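Local atomic coordinates of pyridoxal kinase (Entamoeba histolytica, PDB entry 4S1H), a protein that probably phosphorylates pyridoxal, using ATP, to give pyridoxal 5'-phosphate, and binds ADP and magnesium. Residues A[5-11]-A[34-40]; A[76-82]-A[105-111]. All blocks are in the same frame, centred on the assembly; numbering follows the deposited sequence.

Contact 1 (A[5-11]-A[34-40]); sequences VLTISSY and IFVLTTH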
ATOM      1  N   VAL A   5      -6.323  12.583   2.443  1.00 14.50           N
ATOM      2  CA  VAL A   5      -7.223  11.492   2.757  1.00 15.47           C
ATOM      3  C   VAL A   5      -6.694  10.662   3.909  1.00 14.97           C
ATOM      4  O   VAL A   5      -5.497  10.417   3.988  1.00 13.91           O
ATOM      5  CB  VAL A   5      -7.425  10.536   1.537  1.00 15.95           C
ATOM      6  CG1 VAL A   5      -8.392   9.407   1.852  1.00 18.91           C
ATOM      7  CG2 VAL A   5      -7.879  11.337   0.318  1.00 15.21           C
ATOM      8  N   LEU A   6      -7.600  10.201   4.765  1.00 13.95           N
ATOM      9  CA  LEU A   6      -7.279   9.177   5.761  1.00 13.58           C
ATOM     10  C   LEU A   6      -8.192   8.013   5.494  1.00 17.23           C
ATOM     11  O   LEU A   6      -9.419   8.197   5.384  1.00 13.53           O
ATOM     12  CB  LEU A   6      -7.474   9.703   7.173  1.00 16.52           C
ATOM     13  CG  LEU A   6      -7.517   8.705   8.311  1.00 16.42           C
ATOM     14  CD1 LEU A   6      -6.129   8.076   8.471  1.00 22.94           C
ATOM     15  CD2 LEU A   6      -7.962   9.416   9.581  1.00 17.86           C
ATOM     16  N   THR A   7      -7.591   6.844   5.340  1.00 13.60           N
ATOM     17  CA  THR A   7      -8.363   5.642   5.026  1.00 17.39           C
ATOM     18  C   THR A   7      -7.961   4.510   5.953  1.00 19.72           C
ATOM     19  O   THR A   7      -6.769   4.178   6.124  1.00 15.37           O
ATOM     20  CB  THR A   7      -8.285   5.249   3.531  1.00 20.02           C
ATOM     21  OG1 THR A   7      -8.815   3.927   3.360  1.00 17.42           O
ATOM     22  CG2 THR A   7      -6.894   5.283   3.022  1.00 21.38           C
ATOM     23  N   ILE A   8      -8.965   3.933   6.572  1.00 14.58           N
ATOM     24  CA  ILE A   8      -8.824   2.935   7.613  1.00 13.70           C
ATOM     25  C   ILE A   8      -9.505   1.680   7.130  1.00 18.14           C
ATOM     26  O   ILE A   8     -10.750   1.637   7.017  1.00 14.19           O
ATOM     27  CB  ILE A   8      -9.474   3.445   8.938  1.00 14.84           C
ATOM     28  CG1 ILE A   8      -8.841   4.763   9.403  1.00 15.71           C
ATOM     29  CG2 ILE A   8      -9.445   2.369  10.009  1.00 16.86           C
ATOM     30  CD1 ILE A   8      -9.567   5.461  10.543  1.00 16.63           C
ATOM     31  N   SER A   9      -8.746   0.645   6.823  1.00 15.16           N
ATOM     32  CA  SER A   9      -9.312  -0.575   6.275  1.00 15.33           C
ATOM     33  C   SER A   9      -8.282  -1.702   6.301  1.00 15.35           C
ATOM     34  O   SER A   9      -7.180  -1.539   6.852  1.00 14.13           O
ATOM     35  CB  SER A   9      -9.849  -0.352   4.855  1.00 16.50           C
ATOM     36  OG  SER A   9     -10.609  -1.475   4.422  1.00 15.54           O
ATOM     37  N   SER A  10      -8.637  -2.838   5.748  1.00 14.46           N
ATOM     38  CA  SER A  10      -7.850  -4.057   5.870  1.00 14.60           C
ATOM     39  C   SER A  10      -6.630  -4.046   4.969  1.00 15.28           C
ATOM     40  O   SER A  10      -6.517  -3.233   4.063  1.00 15.07           O
ATOM     41  CB  SER A  10      -8.708  -5.261   5.479  1.00 16.60           C
ATOM     42  OG  SER A  10      -9.319  -5.018   4.215  1.00 17.36           O
ATOM     43  N   TYR A  11      -5.695  -4.958   5.237  1.00 15.26           N
ATOM     44  CA  TYR A  11      -4.490  -5.109   4.435  1.00 16.62           C
ATOM     45  C   TYR A  11      -4.218  -6.588   4.171  1.00 15.04           C
ATOM     46  O   TYR A  11      -4.317  -7.403   5.099  1.00 15.47           O
ATOM     47  CB  TYR A  11      -3.290  -4.448   5.131  1.00 14.80           C
ATOM     48  CG  TYR A  11      -2.027  -4.607   4.347  1.00 14.66           C
ATOM     49  CD1 TYR A  11      -1.703  -3.713   3.365  1.00 15.07           C
ATOM     50  CD2 TYR A  11      -1.181  -5.693   4.562  1.00 15.36           C
ATOM     51  CE1 TYR A  11      -0.578  -3.863   2.589  1.00 16.84           C
ATOM     52  CE2 TYR A  11      -0.021  -5.856   3.811  1.00 15.46           C
ATOM     53  CZ  TYR A  11       0.283  -4.917   2.849  1.00 15.33           C
ATOM     54  OH  TYR A  11       1.401  -5.035   2.058  1.00 16.43           O
ATOM     55  N   ILE A  34      -3.147   8.846   3.972  1.00 13.87           N
ATOM     56  CA  ILE A  34      -2.723   8.055   5.098  1.00 13.99           C
ATOM     57  C   ILE A  34      -3.508   6.741   5.055  1.00 13.76           C
ATOM     58  O   ILE A  34      -4.737   6.759   4.972  1.00 13.10           O
ATOM     59  CB  ILE A  34      -3.012   8.785   6.426  1.00 14.50           C
ATOM     60  CG1 ILE A  34      -2.331  10.158   6.478  1.00 16.29           C
ATOM     61  CG2 ILE A  34      -2.614   7.911   7.603  1.00 13.94           C
ATOM     62  CD1 ILE A  34      -2.813  11.023   7.637  1.00 22.80           C
ATOM     63  N   PHE A  35      -2.799   5.619   5.145  1.00 13.30           N
ATOM     64  CA  PHE A  35      -3.403   4.289   5.111  1.00 12.99           C
ATOM     65  C   PHE A  35      -3.171   3.567   6.436  1.00 13.16           C
ATOM     66  O   PHE A  35      -2.094   2.966   6.666  1.00 15.56           O
ATOM     67  CB  PHE A  35      -2.885   3.454   3.939  1.00 13.04           C
ATOM     68  CG  PHE A  35      -3.075   4.095   2.600  1.00 13.35           C
ATOM     69  CD1 PHE A  35      -2.122   4.982   2.076  1.00 15.85           C
ATOM     70  CD2 PHE A  35      -4.222   3.836   1.846  1.00 14.34           C
ATOM     71  CE1 PHE A  35      -2.311   5.573   0.827  1.00 15.54           C
ATOM     72  CE2 PHE A  35      -4.371   4.411   0.589  1.00 13.44           C
ATOM     73  CZ  PHE A  35      -3.451   5.303   0.099  1.00 18.13           C
ATOM     74  N   VAL A  36      -4.122   3.681   7.344  1.00 13.17           N
ATOM     75  CA  VAL A  36      -4.070   3.008   8.606  1.00 13.41           C
ATOM     76  C   VAL A  36      -4.693   1.629   8.421  1.00 14.37           C
ATOM     77  O   VAL A  36      -5.813   1.487   7.964  1.00 14.51           O
ATOM     78  CB  VAL A  36      -4.778   3.785   9.731  1.00 13.62           C
ATOM     79  CG1 VAL A  36      -4.743   2.988  11.023  1.00 13.97           C
ATOM     80  CG2 VAL A  36      -4.143   5.153   9.897  1.00 14.63           C
ATOM     81  N   LEU A  37      -3.978   0.595   8.767  1.00 14.95           N
ATOM     82  CA  LEU A  37      -4.440  -0.796   8.576  1.00 13.71           C
ATOM     83  C   LEU A  37      -5.251  -1.331   9.757  1.00 14.18           C
ATOM     84  O   LEU A  37      -4.995  -1.033  10.914  1.00 15.12           O
ATOM     85  CB  LEU A  37      -3.237  -1.721   8.319  1.00 14.47           C
ATOM     86  CG  LEU A  37      -2.223  -1.190   7.294  1.00 14.16           C
ATOM     87  CD1 LEU A  37      -1.146  -2.257   7.103  1.00 14.34           C
ATOM     88  CD2 LEU A  37      -2.850  -0.760   5.976  1.00 15.27           C
ATOM     89  N   THR A  38      -6.269  -2.129   9.455  1.00 15.53           N
ATOM     90  CA  THR A  38      -7.033  -2.809  10.496  1.00 15.77           C
ATOM     91  C   THR A  38      -6.729  -4.322  10.583  1.00 14.99           C
ATOM     92  O   THR A  38      -7.186  -4.992  11.521  1.00 15.98           O
ATOM     93  CB  THR A  38      -8.551  -2.695  10.272  1.00 15.32           C
ATOM     94  OG1 THR A  38      -8.875  -3.296   9.023  1.00 14.48           O
ATOM     95  CG2 THR A  38      -8.975  -1.254  10.232  1.00 14.57           C
ATOM     96  N   THR A  39      -5.992  -4.838   9.591  1.00 15.70           N
ATOM     97  CA  THR A  39      -5.474  -6.221   9.564  1.00 16.35           C
ATOM     98  C   THR A  39      -4.110  -6.241   8.905  1.00 17.32           C
ATOM     99  O   THR A  39      -3.761  -5.314   8.183  1.00 16.58           O
ATOM    100  CB  THR A  39      -6.352  -7.188   8.750  1.00 17.91           C
ATOM    101  OG1 THR A  39      -6.270  -6.907   7.343  1.00 17.91           O
ATOM    102  CG2 THR A  39      -7.825  -7.092   9.178  1.00 16.79           C
ATOM    103  N   HIS A  40      -3.375  -7.315   9.150  1.00 16.23           N
ATOM    104  CA  HIS A  40      -2.176  -7.657   8.376  1.00 16.22           C
ATOM    105  C   HIS A  40      -2.259  -9.146   8.045  1.00 16.92           C
ATOM    106  O   HIS A  40      -1.761  -9.988   8.795  1.00 17.59           O
ATOM    107  CB  HIS A  40      -0.918  -7.290   9.177  1.00 16.37           C
ATOM    108  CG  HIS A  40       0.378  -7.609   8.482  1.00 16.65           C
ATOM    109  ND1 HIS A  40       1.529  -7.911   9.177  1.00 17.14           N
ATOM    110  CD2 HIS A  40       0.713  -7.680   7.170  1.00 16.59           C
ATOM    111  CE1 HIS A  40       2.515  -8.151   8.337  1.00 17.37           C
ATOM    112  NE2 HIS A  40       2.059  -8.014   7.118  1.00 17.06           N
TER
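Strands 5-9 and 34-37, the two parallel strands of the beta-alpha-beta unit closed by helix 18-28, pair here through I34 N to V5 O, T7 N to I34 O, V36 N to T7 O and S9 N to V36 O. S9 N to V36 O is the longest of these, 3.3 Å, and beyond it T38 N reaches S9 O (2.8 Å) from above the carbonyl plane, where the second strand breaks. A side chain then takes over from the backbone: T39 OG1 accepts the N-H of Y11 at 2.9 Å, nearly straight at 171°; chi1 of 70° sets OG1 between the backbone N and the carbonyl carbon, from where it meets that N-H. On one face L6 CD1 touches I34 CG2 (3.6 Å) and also meets V36 CG2. On the other, T7 CG2 presses obliquely on the F35 ring at CD2 (3.3 Å), while T7 OG1 turns away to N19 and Y222. L37 CD1 lies alongside Y11 CB, 3.6 Å away, and Y11 OH binds F35 O of the second subunit. S10, which binds pyridoxal 5'-phosphate when present (not in this chain), follows the strand end. Helix 57-69 packs on I34 and V36, helix 18-28 on F35 and L37, and strand 78-81 continues the sheet beyond strand 5-9.

Contact 2 (A[76-82]-A[105-111]); sequences IEFLVTG and KVYFLCD. With MG (magnesium ion), chain D.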
ATOM      1  N   ILE A  76      -6.579  16.819   6.584  1.00 20.40           N
ATOM      2  CA  ILE A  76      -7.466  15.800   6.036  1.00 17.42           C
ATOM      3  C   ILE A  76      -8.766  16.459   5.578  1.00 18.05           C
ATOM      4  O   ILE A  76      -9.310  17.243   6.310  1.00 19.36           O
ATOM      5  CB  ILE A  76      -7.761  14.719   7.117  1.00 18.60           C
ATOM      6  CG1 ILE A  76      -6.510  13.885   7.409  1.00 19.34           C
ATOM      7  CG2 ILE A  76      -8.899  13.789   6.731  1.00 18.66           C
ATOM      8  CD1 ILE A  76      -5.826  13.337   6.188  1.00 26.47           C
ATOM      9  N   GLU A  77      -9.153  16.215   4.338  1.00 17.01           N
ATOM     10  CA  GLU A  77     -10.477  16.667   3.806  1.00 17.02           C
ATOM     11  C   GLU A  77     -11.446  15.523   3.540  1.00 18.02           C
ATOM     12  O   GLU A  77     -12.644  15.767   3.305  1.00 16.73           O
ATOM     13  CB  GLU A  77     -10.273  17.477   2.530  1.00 20.11           C
ATOM     14  CG  GLU A  77      -9.443  18.743   2.728  1.00 24.46           C
ATOM     15  CD  GLU A  77      -9.112  19.449   1.421  1.00 33.90           C
ATOM     16  OE1 GLU A  77      -9.980  19.505   0.520  1.00 42.92           O
ATOM     17  OE2 GLU A  77      -7.984  19.965   1.294  1.00 46.02           O
ATOM     18  N   PHE A  78     -10.931  14.295   3.545  1.00 17.19           N
ATOM     19  CA  PHE A  78     -11.669  13.104   3.147  1.00 15.87           C
ATOM     20  C   PHE A  78     -11.292  11.959   4.048  1.00 16.87           C
ATOM     21  O   PHE A  78     -10.105  11.758   4.362  1.00 15.50           O
ATOM     22  CB  PHE A  78     -11.386  12.738   1.684  1.00 14.84           C
ATOM     23  CG  PHE A  78     -11.792  13.807   0.725  1.00 15.92           C
ATOM     24  CD1 PHE A  78     -13.109  13.832   0.218  1.00 18.16           C
ATOM     25  CD2 PHE A  78     -10.923  14.809   0.372  1.00 17.17           C
ATOM     26  CE1 PHE A  78     -13.515  14.839  -0.649  1.00 19.56           C
ATOM     27  CE2 PHE A  78     -11.307  15.832  -0.474  1.00 22.00           C
ATOM     28  CZ  PHE A  78     -12.596  15.828  -0.999  1.00 18.94           C
ATOM     29  N   LEU A  79     -12.313  11.198   4.450  1.00 15.97           N
ATOM     30  CA  LEU A  79     -12.144  10.051   5.288  1.00 14.98           C
ATOM     31  C   LEU A  79     -12.816   8.879   4.649  1.00 18.82           C
ATOM     32  O   LEU A  79     -13.909   9.044   4.106  1.00 14.76           O
ATOM     33  CB  LEU A  79     -12.765  10.341   6.628  1.00 16.41           C
ATOM     34  CG  LEU A  79     -12.671   9.271   7.689  1.00 32.75           C
ATOM     35  CD1 LEU A  79     -11.237   9.056   8.128  1.00 37.59           C
ATOM     36  CD2 LEU A  79     -13.501   9.724   8.860  1.00 42.22           C
ATOM     37  N   VAL A  80     -12.171   7.715   4.701  1.00 14.37           N
ATOM     38  CA  VAL A  80     -12.774   6.447   4.244  1.00 13.58           C
ATOM     39  C   VAL A  80     -12.580   5.406   5.298  1.00 15.73           C
ATOM     40  O   VAL A  80     -11.470   5.308   5.872  1.00 15.12           O
ATOM     41  CB  VAL A  80     -12.166   5.911   2.940  1.00 15.13           C
ATOM     42  CG1 VAL A  80     -12.784   4.580   2.536  1.00 16.77           C
ATOM     43  CG2 VAL A  80     -12.312   6.922   1.839  1.00 21.17           C
ATOM     44  N   THR A  81     -13.612   4.635   5.570  1.00 15.34           N
ATOM     45  CA  THR A  81     -13.483   3.451   6.377  1.00 14.28           C
ATOM     46  C   THR A  81     -13.952   2.265   5.593  1.00 14.62           C
ATOM     47  O   THR A  81     -14.895   2.370   4.757  1.00 15.90           O
ATOM     48  CB  THR A  81     -14.176   3.583   7.750  1.00 15.18           C
ATOM     49  OG1 THR A  81     -15.584   3.682   7.535  1.00 16.23           O
ATOM     50  CG2 THR A  81     -13.686   4.793   8.545  1.00 17.98           C
ATOM     51  N   GLY A  82     -13.326   1.117   5.854  1.00 15.80           N
ATOM     52  CA  GLY A  82     -13.653  -0.139   5.231  1.00 15.91           C
ATOM     53  C   GLY A  82     -13.848  -1.225   6.249  1.00 16.00           C
ATOM     54  O   GLY A  82     -14.753  -1.145   7.129  1.00 15.51           O
ATOM     55  N   LYS A 105     -14.371  20.875   7.567  1.00 48.25           N
ATOM     56  CA  LYS A 105     -15.295  20.084   6.778  1.00 33.97           C
ATOM     57  C   LYS A 105     -14.540  18.866   6.231  1.00 25.64           C
ATOM     58  O   LYS A 105     -13.518  19.012   5.556  1.00 38.02           O
ATOM     59  CB  LYS A 105     -15.888  20.911   5.653  1.00 40.10           C
ATOM     60  CG  LYS A 105     -17.215  20.355   5.187  1.00 40.41           C
ATOM     61  CD  LYS A 105     -17.775  21.126   4.031  1.00 63.39           C
ATOM     62  CE  LYS A 105     -19.290  21.182   4.118  1.00 58.65           C
ATOM     63  NZ  LYS A 105     -19.899  21.991   3.029  1.00 78.96           N
ATOM     64  N   VAL A 106     -15.002  17.676   6.588  1.00 25.19           N
ATOM     65  CA  VAL A 106     -14.385  16.440   6.155  1.00 20.62           C
ATOM     66  C   VAL A 106     -15.497  15.577   5.562  1.00 25.56           C
ATOM     67  O   VAL A 106     -16.486  15.298   6.226  1.00 30.46           O
ATOM     68  CB  VAL A 106     -13.682  15.709   7.315  1.00 24.12           C
ATOM     69  CG1 VAL A 106     -13.063  14.386   6.867  1.00 29.13           C
ATOM     70  CG2 VAL A 106     -12.614  16.619   7.919  1.00 21.18           C
ATOM     71  N   TYR A 107     -15.328  15.188   4.313  1.00 18.20           N
ATOM     72  CA  TYR A 107     -16.248  14.304   3.623  1.00 16.71           C
ATOM     73  C   TYR A 107     -15.910  12.841   3.985  1.00 17.10           C
ATOM     74  O   TYR A 107     -14.838  12.332   3.664  1.00 17.22           O
ATOM     75  CB  TYR A 107     -16.157  14.544   2.115  1.00 16.78           C
ATOM     76  CG  TYR A 107     -17.186  13.820   1.254  1.00 16.53           C
ATOM     77  CD1 TYR A 107     -18.435  14.393   0.978  1.00 17.96           C
ATOM     78  CD2 TYR A 107     -16.898  12.587   0.665  1.00 15.43           C
ATOM     79  CE1 TYR A 107     -19.363  13.730   0.173  1.00 20.43           C
ATOM     80  CE2 TYR A 107     -17.826  11.915  -0.135  1.00 19.28           C
ATOM     81  CZ  TYR A 107     -19.049  12.498  -0.387  1.00 18.76           C
ATOM     82  OH  TYR A 107     -19.960  11.841  -1.187  1.00 29.14           O
ATOM     83  N   PHE A 108     -16.839  12.157   4.649  1.00 15.36           N
ATOM     84  CA  PHE A 108     -16.624  10.795   5.116  1.00 14.81           C
ATOM     85  C   PHE A 108     -17.441   9.812   4.304  1.00 15.17           C
ATOM     86  O   PHE A 108     -18.682   9.849   4.321  1.00 14.94           O
ATOM     87  CB  PHE A 108     -16.926  10.733   6.606  1.00 16.05           C
ATOM     88  CG  PHE A 108     -16.911   9.346   7.217  1.00 16.67           C
ATOM     89  CD1 PHE A 108     -16.141   8.296   6.705  1.00 15.73           C
ATOM     90  CD2 PHE A 108     -17.704   9.095   8.344  1.00 16.77           C
ATOM     91  CE1 PHE A 108     -16.151   7.047   7.313  1.00 15.90           C
ATOM     92  CE2 PHE A 108     -17.667   7.864   8.963  1.00 17.44           C
ATOM     93  CZ  PHE A 108     -16.891   6.840   8.453  1.00 15.06           C
ATOM     94  N   LEU A 109     -16.747   8.983   3.540  1.00 13.61           N
ATOM     95  CA  LEU A 109     -17.321   7.843   2.843  1.00 14.43           C
ATOM     96  C   LEU A 109     -17.114   6.617   3.707  1.00 18.27           C
ATOM     97  O   LEU A 109     -15.979   6.176   3.916  1.00 14.56           O
ATOM     98  CB  LEU A 109     -16.656   7.657   1.469  1.00 15.54           C
ATOM     99  CG  LEU A 109     -17.242   6.587   0.526  1.00 15.18           C
ATOM    100  CD1 LEU A 109     -16.696   6.807  -0.875  1.00 20.55           C
ATOM    101  CD2 LEU A 109     -16.974   5.168   0.965  1.00 17.39           C
ATOM    102  N   CYS A 110     -18.191   6.048   4.210  1.00 15.36           N
ATOM    103  CA  CYS A 110     -18.168   4.837   4.999  1.00 14.19           C
ATOM    104  C   CYS A 110     -18.551   3.680   4.097  1.00 15.65           C
ATOM    105  O   CYS A 110     -19.668   3.638   3.565  1.00 16.77           O
ATOM    106  CB  CYS A 110     -19.110   4.935   6.201  1.00 14.34           C
ATOM    107  SG  CYS A 110     -19.107   3.474   7.255  1.00 18.03           S
ATOM    108  N   ASP A 111     -17.633   2.758   3.892  1.00 15.77           N
ATOM    109  CA  ASP A 111     -17.918   1.555   3.117  1.00 15.62           C
ATOM    110  C   ASP A 111     -18.054   0.411   4.109  1.00 17.82           C
ATOM    111  O   ASP A 111     -17.057  -0.147   4.550  1.00 18.03           O
ATOM    112  CB  ASP A 111     -16.730   1.303   2.187  1.00 17.11           C
ATOM    113  CG  ASP A 111     -16.993   0.253   1.175  1.00 21.88           C
ATOM    114  OD1 ASP A 111     -18.177  -0.009   0.871  1.00 21.11           O
ATOM    115  OD2 ASP A 111     -15.998  -0.274   0.597  1.00 19.95           O
TER
HETATM  116 MG    MG D 302     -19.068  -1.218  -0.444  1.00 21.93          MG
HETATM  117  O   HOH W   1     -16.363   1.073   7.298  1.00 15.80           O
HETATM  118  O   HOH W   2     -17.205  -2.374  -0.749  1.00 20.27           O
HETATM  119  O   HOH W   3     -19.589  -2.478   0.985  1.00 18.89           O
HETATM  120  O   HOH W   4     -18.283   0.108  -2.172  1.00 19.67           O
HETATM  121  O   HOH W   5     -20.022  -2.325  -1.885  1.00 21.66           O
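This is a buried parallel strand pair in the central sheet, 78-81 beside 107-110, joined by helix 87-100 and ending at a magnesium site. Five backbone bonds tie it, from Y107 N to E77 O at one end to D111 N to T81 O (2.9 Å) at the other. F108 lies with L79 and T81 on the face packed by helices 87-100 and 124-133. L79 CD2 sits over one face of the F108 ring, 3.9 Å from the centroid and 20° off the normal, a CH-pi contact, while T81 OG1 meets the ring edge at CE1 (3.4 Å). F108 CG is anti to the backbone N (chi1 173°), which swings the ring across to the neighbouring strand. On the other face of the sheet F78 CD1 touches Y107 CB obliquely at 3.7 Å, and helix 216-229 packs on F78, V80 and L109. At the C-terminal end one water links T81 OG1 (2.7 Å) to the carbonyl oxygens of G82 and D111, donating to both and bridging the strand ends. D111 OD1 binds the magnesium ion at 2.0 Å; the carbonyl oxygen of T141 and four waters complete the six ligands, and one of these waters also donates to D111 OD2 (2.8 Å). Carrying a metal-binding aspartate just past the C-terminal end of a parallel strand, close to the ADP, is in keeping with the active site of ribokinase-fold kinases.

Overall arrangement
Each contact pairs the two strands of a beta-alpha-beta unit of the same sheet; they are in series along the chain and about 12 Å apart between centres. Strands 5-9 and 78-81 are neighbours, so the two pairs form four adjacent parallel strands, stitched by L6 O to V80 N and I8 O to G82 N, both 2.9 Å. Both are buried, but contact 2 has exposed residues, E77 and K105, at its N-terminal end, whereas the second subunit packs on contact 1. Their C-terminal ends differ in chemistry: hydroxyls, with S10 of the pyridoxal-phosphate site, and the rim-to-rim rings of Y11 and H40, against a carboxylate, waters and magnesium beside the nucleotide.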